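Local coordinates for protein aminoglycoside 3'-phosphotransferase AphA1-IAB (Acinetobacter baumannii, PDB 4GKH) that phosphorylates kanamycin and related aminoglycosides at the 3'-hydroxyl, giving the bacterium resistance to these antibiotics, and has a fold like that of eukaryotic protein kinases, at residues L24-A30 with Y42-K47; L132-V137 with S193-H197. One frame throughout, in Å; residues are numbered along the deposited sequence. Where two conformers were deposited one is given.

Overall arrangement
Contact 1 and contact 2 sit on opposite sides of the chain's centre, their own centres about 35 Å apart and their nearest atoms about 17 Å from each other. They follow in series along the chain: contact 1 is complete before contact 2 opens. Contact 1 pairs strand 28-32 with strand 40-45 at the border of the five-stranded antiparallel sheet, the part corresponding to the N-terminal lobe of a protein kinase. Contact 2 lies in the mostly helical part, where the end of helix 118-133 meets strand 193-196, which leads toward Asp199, probably the catalytic proton acceptor. The two share no strand or helix: one lies in the N-terminal sheet and the other in the mainly helical part.

Contact 1: residues L24-A30 with Y42-K47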
loop_
_atom_site.group_PDB
_atom_site.type_symbol
_atom_site.label_atom_id
_atom_site.label_comp_id
_atom_site.label_asym_id
_atom_site.label_seq_id
_atom_site.Cartn_x
_atom_site.Cartn_y
_atom_site.Cartn_z
ATOM N N LEU A 24 -6.530 -3.592 25.603
ATOM C CA LEU A 24 -5.501 -4.590 25.317
ATOM C C LEU A 24 -5.508 -5.762 26.298
ATOM O O LEU A 24 -4.807 -6.751 26.092
ATOM C CB LEU A 24 -4.111 -3.947 25.301
ATOM C CG LEU A 24 -3.859 -2.715 24.427
ATOM C CD1 LEU A 24 -2.531 -2.077 24.799
ATOM C CD2 LEU A 24 -3.873 -3.046 22.962
ATOM N N TYR A 25 -6.305 -5.651 27.358
ATOM C CA TYR A 25 -6.339 -6.664 28.414
ATOM C C TYR A 25 -6.671 -8.077 27.923
ATOM O O TYR A 25 -7.544 -8.260 27.077
ATOM C CB TYR A 25 -7.329 -6.255 29.508
ATOM C CG TYR A 25 -7.291 -7.156 30.722
ATOM C CD1 TYR A 25 -6.345 -6.966 31.721
ATOM C CD2 TYR A 25 -8.192 -8.202 30.865
ATOM C CE1 TYR A 25 -6.302 -7.787 32.827
ATOM C CE2 TYR A 25 -8.162 -9.028 31.974
ATOM C CZ TYR A 25 -7.212 -8.817 32.950
ATOM O OH TYR A 25 -7.170 -9.638 34.054
ATOM N N GLY A 26 -5.958 -9.068 28.458
ATOM C CA GLY A 26 -6.242 -10.470 28.193
ATOM C C GLY A 26 -5.832 -11.028 26.835
ATOM O O GLY A 26 -6.256 -12.123 26.460
ATOM N N TYR A 27 -5.010 -10.289 26.096
ATOM C CA TYR A 27 -4.585 -10.728 24.770
ATOM C C TYR A 27 -3.209 -11.369 24.837
ATOM O O TYR A 27 -2.381 -10.988 25.663
ATOM C CB TYR A 27 -4.531 -9.551 23.795
ATOM C CG TYR A 27 -5.840 -9.242 23.102
ATOM C CD1 TYR A 27 -6.324 -10.065 22.086
ATOM C CD2 TYR A 27 -6.587 -8.124 23.452
ATOM C CE1 TYR A 27 -7.526 -9.782 21.441
ATOM C CE2 TYR A 27 -7.788 -7.829 22.812
ATOM C CZ TYR A 27 -8.252 -8.663 21.809
ATOM O OH TYR A 27 -9.438 -8.378 21.171
ATOM N N ARG A 28 -2.968 -12.341 23.964
ATOM C CA ARG A 28 -1.612 -12.834 23.741
ATOM C C ARG A 28 -0.934 -11.912 22.740
ATOM O O ARG A 28 -1.603 -11.339 21.876
ATOM C CB ARG A 28 -1.627 -14.273 23.209
ATOM C CG ARG A 28 -2.210 -15.293 24.161
ATOM C CD ARG A 28 -1.995 -16.722 23.644
ATOM N NE ARG A 28 -2.608 -17.710 24.529
ATOM C CZ ARG A 28 -2.032 -18.190 25.630
ATOM N NH1 ARG A 28 -2.668 -19.082 26.380
ATOM N NH2 ARG A 28 -0.819 -17.780 25.982
ATOM N N TRP A 29 0.386 -11.759 22.851
ATOM C CA TRP A 29 1.108 -10.812 21.993
ATOM C C TRP A 29 2.108 -11.495 21.076
ATOM O O TRP A 29 2.887 -12.330 21.518
ATOM C CB TRP A 29 1.867 -9.790 22.843
ATOM C CG TRP A 29 0.987 -8.790 23.532
ATOM C CD1 TRP A 29 0.200 -9.006 24.623
ATOM C CD2 TRP A 29 0.825 -7.408 23.183
ATOM N NE1 TRP A 29 -0.455 -7.845 24.971
ATOM C CE2 TRP A 29 -0.090 -6.852 24.100
ATOM C CE3 TRP A 29 1.362 -6.589 22.181
ATOM C CZ2 TRP A 29 -0.478 -5.514 24.047
ATOM C CZ3 TRP A 29 0.969 -5.262 22.124
ATOM C CH2 TRP A 29 0.064 -4.735 23.056
ATOM N N ALA A 30 2.097 -11.118 19.802
ATOM C CA ALA A 30 3.141 -11.541 18.874
ATOM C C ALA A 30 3.648 -10.318 18.120
ATOM O O ALA A 30 2.959 -9.307 18.044
ATOM C CB ALA A 30 2.623 -12.595 17.911
ATOM N N TYR A 42 2.368 -5.380 16.225
ATOM C CA TYR A 42 1.978 -6.437 17.147
ATOM C C TYR A 42 0.641 -7.052 16.726
ATOM O O TYR A 42 -0.273 -6.343 16.294
ATOM C CB TYR A 42 1.867 -5.886 18.571
ATOM C CG TYR A 42 3.154 -5.292 19.120
ATOM C CD1 TYR A 42 4.161 -6.115 19.629
ATOM C CD2 TYR A 42 3.367 -3.916 19.124
ATOM C CE1 TYR A 42 5.346 -5.570 20.132
ATOM C CE2 TYR A 42 4.556 -3.359 19.636
ATOM C CZ TYR A 42 5.536 -4.196 20.127
ATOM O OH TYR A 42 6.712 -3.670 20.628
ATOM N N ARG A 43 0.555 -8.373 16.819
ATOM C CA ARG A 43 -0.700 -9.081 16.654
ATOM C C ARG A 43 -1.224 -9.476 18.034
ATOM O O ARG A 43 -0.512 -10.105 18.824
ATOM C CB ARG A 43 -0.502 -10.325 15.784
ATOM C CG ARG A 43 -1.801 -10.930 15.278
ATOM C CD ARG A 43 -1.531 -12.018 14.241
ATOM N NE ARG A 43 -0.762 -13.131 14.801
ATOM C CZ ARG A 43 -1.300 -14.175 15.423
ATOM N NH1 ARG A 43 -0.521 -15.143 15.894
ATOM N NH2 ARG A 43 -2.615 -14.255 15.572
ATOM N N LEU A 44 -2.458 -9.077 18.328
ATOM C CA LEU A 44 -3.112 -9.410 19.590
ATOM C C LEU A 44 -4.143 -10.483 19.299
ATOM O O LEU A 44 -5.001 -10.294 18.444
ATOM C CB LEU A 44 -3.797 -8.174 20.191
ATOM C CG LEU A 44 -2.900 -7.105 20.826
ATOM C CD1 LEU A 44 -2.304 -6.183 19.779
ATOM C CD2 LEU A 44 -3.686 -6.317 21.837
ATOM N N TYR A 45 -4.048 -11.618 19.986
ATOM C CA TYR A 45 -4.870 -12.773 19.648
ATOM C C TYR A 45 -5.050 -13.645 20.884
ATOM O O TYR A 45 -4.516 -13.340 21.955
ATOM C CB TYR A 45 -4.203 -13.592 18.527
ATOM C CG TYR A 45 -2.932 -14.293 18.980
ATOM C CD1 TYR A 45 -1.736 -13.587 19.139
ATOM C CD2 TYR A 45 -2.929 -15.658 19.260
ATOM C CE1 TYR A 45 -0.566 -14.231 19.575
ATOM C CE2 TYR A 45 -1.772 -16.304 19.693
ATOM C CZ TYR A 45 -0.598 -15.589 19.844
ATOM O OH TYR A 45 0.540 -16.236 20.274
ATOM N N GLY A 46 -5.793 -14.735 20.731
ATOM C CA GLY A 46 -5.905 -15.727 21.786
ATOM C C GLY A 46 -6.793 -15.320 22.947
ATOM O O GLY A 46 -6.778 -15.966 23.994
ATOM N N LYS A 47 -7.564 -14.249 22.778
ATOM C CA LYS A 47 -8.484 -13.827 23.833
ATOM C C LYS A 47 -9.865 -14.417 23.601
ATOM O O LYS A 47 -10.490 -14.147 22.572
ATOM C CB LYS A 47 -8.582 -12.300 23.912
ATOM C CG LYS A 47 -9.441 -11.798 25.073
ATOM C CD LYS A 47 -9.460 -10.271 25.134
ATOM C CE LYS A 47 -10.322 -9.763 26.288
ATOM N NZ LYS A 47 -10.350 -8.274 26.291
HETATM O O HOH W 1 -5.349 -18.307 23.842
HETATM O O HOH W 2 2.689 -15.077 20.983
#
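Leu44 fills the middle of one side of this hairpin, wedged between the rings of Tyr27 and Trp29. Its CB lies over one face of the Tyr27 ring, 4.0 Å from the centroid, while CG stands squarely over the six-membered ring of Trp29. CD2 reaches on to Leu24 CD2 at 3.5 Å, closer than carbons usually come, and Leu53 and Leu55 of the neighbouring strand also touch this apolar cluster. The other face of Tyr27 is taken by Lys47, whose fully extended chain, with CG anti to the backbone N (chi1 -175°), runs across the ring. Lys47 CD sits 3.8 Å from the centroid, and the ammonium NZ then donates to Tyr25 O at 2.9 Å. A lysine suits this place because its methylenes pack on an aromatic ring while the ammonium can donate to a backbone carbonyl. Further along, the six-membered ring of Trp29 turns its edge to the face of Tyr42 in an offset edge-to-face stack, planes at 75°.

The side bearing Arg28, Ala30, Arg43 and Tyr45 is looser and wetter. Tyr45 lies between two arginines: Arg28 CB rests over one face of its ring, and Arg43 NH1 lies above the other, 3.7 Å from the plane; Arg43 also forms a salt bridge with Glu52. Water joins Arg28 NE to Gly46 O, and another water joins Tyr45 OH to Trp29 O. Glycine suits Gly46, where phi is positive and a side chain would run into Arg28 CD.

Between the two sides, Arg28 pairs with Tyr45 and Ala30 with Arg43 through reciprocal backbone bonds, flanking the non-hydrogen-bonded pair Trp29 and Leu44. This is an antiparallel beta hairpin, entered through a type II turn from Leu24 to Tyr27 in which Gly26 takes the positive phi, and it forms the outer border of the kinase-like N-terminal sheet.

Contact 2: residues L132-V137 with S193-H197; sequences LHSIPV and SVVTH
With chi1 at -69°, His133 holds CG anti to its carbonyl carbon and swings the imidazole across Val194, whose CG2 occupies the position between backbone N and carbonyl carbon. That methyl therefore meets the ring face-on, 3.6 Å from its centroid and 11° off the normal. Histidine suits the place because its flat face accepts a methyl group while both nitrogens are bonded, ND1 with Tyr252 and NE2 with Asp229. Asp229 OD2 also accepts from the backbone N of His197, so one carboxylate oxygen ties the ring to the residue just after the strand.

Val195 O approaches His133 CD2 at 3.1 Å but is buried without a hydrogen-bond partner. Its N fares better: a water accepts from Val195 N at 2.7 Å and donates to Ile135 O, and more weakly to His133 O, bridging strand and turn where no direct hydrogen bond crosses.

In this kinase-like fold the strand leads into the catalytic loop: His197 ND1 is hydrogen-bonded to the backbone N of Asp199, probably the catalytic proton acceptor, and NE2 to Ile216 O. Leu132 CD2 packs 3.8 Å from His197 CB, placing the helix end against that loop. Short branched side chains suit a strand lying close against a turn. Toward its start, Val195 CG2 lies 3.9 Å from Ile135 CB, and Val137 CG1 reaches the strand backbone at Val194 CA, 3.6 Å away. Leu76 of helix 61-76 touches Leu132 and Ile135, and Trp75 touches Val195.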
loop_
_atom_site.group_PDB
_atom_site.type_symbol
_atom_site.label_atom_id
_atom_site.label_comp_id
_atom_site.label_asym_id
_atom_site.label_seq_id
_atom_site.Cartn_x
_atom_site.Cartn_y
_atom_site.Cartn_z
ATOM N N LEU A 132 -11.988 2.019 -6.098
ATOM C CA LEU A 132 -11.154 3.041 -5.453
ATOM C C LEU A 132 -10.953 4.256 -6.344
ATOM O O LEU A 132 -11.098 5.409 -5.905
ATOM C CB LEU A 132 -9.784 2.451 -5.088
ATOM C CG LEU A 132 -8.857 3.420 -4.340
ATOM C CD1 LEU A 132 -9.421 3.724 -2.963
ATOM C CD2 LEU A 132 -7.448 2.829 -4.240
ATOM N N HIS A 133 -10.624 3.998 -7.603
ATOM C CA HIS A 133 -10.390 5.067 -8.551
ATOM C C HIS A 133 -11.644 5.783 -9.022
ATOM O O HIS A 133 -11.548 6.773 -9.743
ATOM C CB HIS A 133 -9.548 4.553 -9.731
ATOM C CG HIS A 133 -8.144 4.220 -9.342
ATOM N ND1 HIS A 133 -7.194 3.805 -10.249
ATOM C CD2 HIS A 133 -7.527 4.252 -8.136
ATOM C CE1 HIS A 133 -6.049 3.596 -9.619
ATOM N NE2 HIS A 133 -6.224 3.861 -8.334
ATOM N N SER A 134 -12.821 5.310 -8.609
ATOM C CA SER A 134 -14.065 5.976 -8.980
ATOM C C SER A 134 -14.517 6.976 -7.916
ATOM O O SER A 134 -15.495 7.697 -8.115
ATOM C CB SER A 134 -15.183 4.958 -9.217
ATOM O OG SER A 134 -15.596 4.386 -7.990
ATOM N N ILE A 135 -13.819 7.019 -6.781
ATOM C CA ILE A 135 -14.198 7.993 -5.745
ATOM C C ILE A 135 -13.944 9.395 -6.297
ATOM O O ILE A 135 -12.827 9.680 -6.740
ATOM C CB ILE A 135 -13.371 7.812 -4.459
ATOM C CG1 ILE A 135 -13.600 6.427 -3.848
ATOM C CG2 ILE A 135 -13.713 8.922 -3.457
ATOM C CD1 ILE A 135 -12.574 6.068 -2.779
ATOM N N PRO A 136 -14.965 10.272 -6.299
ATOM C CA PRO A 136 -14.693 11.618 -6.828
ATOM C C PRO A 136 -13.566 12.300 -6.054
ATOM O O PRO A 136 -13.603 12.267 -4.826
ATOM C CB PRO A 136 -16.029 12.342 -6.640
ATOM C CG PRO A 136 -17.049 11.209 -6.760
ATOM C CD PRO A 136 -16.405 10.066 -6.031
ATOM N N VAL A 137 -12.571 12.859 -6.747
ATOM C CA VAL A 137 -11.404 13.398 -6.046
ATOM C C VAL A 137 -11.777 14.604 -5.178
ATOM O O VAL A 137 -11.020 14.981 -4.295
ATOM C CB VAL A 137 -10.210 13.788 -6.971
ATOM C CG1 VAL A 137 -9.620 12.545 -7.677
ATOM C CG2 VAL A 137 -10.593 14.879 -7.947
ATOM N N SER A 193 -5.575 12.183 -12.543
ATOM C CA SER A 193 -5.615 12.104 -11.076
ATOM C C SER A 193 -6.854 11.409 -10.546
ATOM O O SER A 193 -7.966 11.706 -10.965
ATOM C CB SER A 193 -5.528 13.504 -10.461
ATOM O OG SER A 193 -4.354 14.176 -10.875
ATOM N N VAL A 194 -6.648 10.497 -9.602
ATOM C CA VAL A 194 -7.746 9.788 -8.967
ATOM C C VAL A 194 -7.350 9.599 -7.519
ATOM O O VAL A 194 -6.209 9.873 -7.147
ATOM C CB VAL A 194 -7.937 8.391 -9.582
ATOM C CG1 VAL A 194 -8.311 8.500 -11.079
ATOM C CG2 VAL A 194 -6.670 7.571 -9.390
ATOM N N VAL A 195 -8.276 9.126 -6.697
ATOM C CA VAL A 195 -7.908 8.719 -5.339
ATOM C C VAL A 195 -7.090 7.423 -5.406
ATOM O O VAL A 195 -7.568 6.408 -5.934
ATOM C CB VAL A 195 -9.169 8.479 -4.457
ATOM C CG1 VAL A 195 -8.751 8.010 -3.069
ATOM C CG2 VAL A 195 -10.038 9.761 -4.364
ATOM N N THR A 196 -5.860 7.453 -4.891
ATOM C CA THR A 196 -4.991 6.275 -4.956
ATOM C C THR A 196 -4.693 5.711 -3.580
ATOM O O THR A 196 -4.782 6.412 -2.563
ATOM C CB THR A 196 -3.636 6.550 -5.662
ATOM O OG1 THR A 196 -2.903 7.529 -4.917
ATOM C CG2 THR A 196 -3.849 7.026 -7.102
ATOM N N HIS A 197 -4.328 4.434 -3.556
ATOM C CA HIS A 197 -3.974 3.756 -2.315
ATOM C C HIS A 197 -2.530 4.094 -1.943
ATOM O O HIS A 197 -2.208 4.377 -0.785
ATOM C CB HIS A 197 -4.111 2.240 -2.533
ATOM C CG HIS A 197 -3.720 1.420 -1.344
ATOM N ND1 HIS A 197 -2.411 1.111 -1.053
ATOM C CD2 HIS A 197 -4.468 0.824 -0.388
ATOM C CE1 HIS A 197 -2.364 0.378 0.044
ATOM N NE2 HIS A 197 -3.600 0.192 0.470
HETATM O O HOH W 3 -10.713 8.641 -7.776
#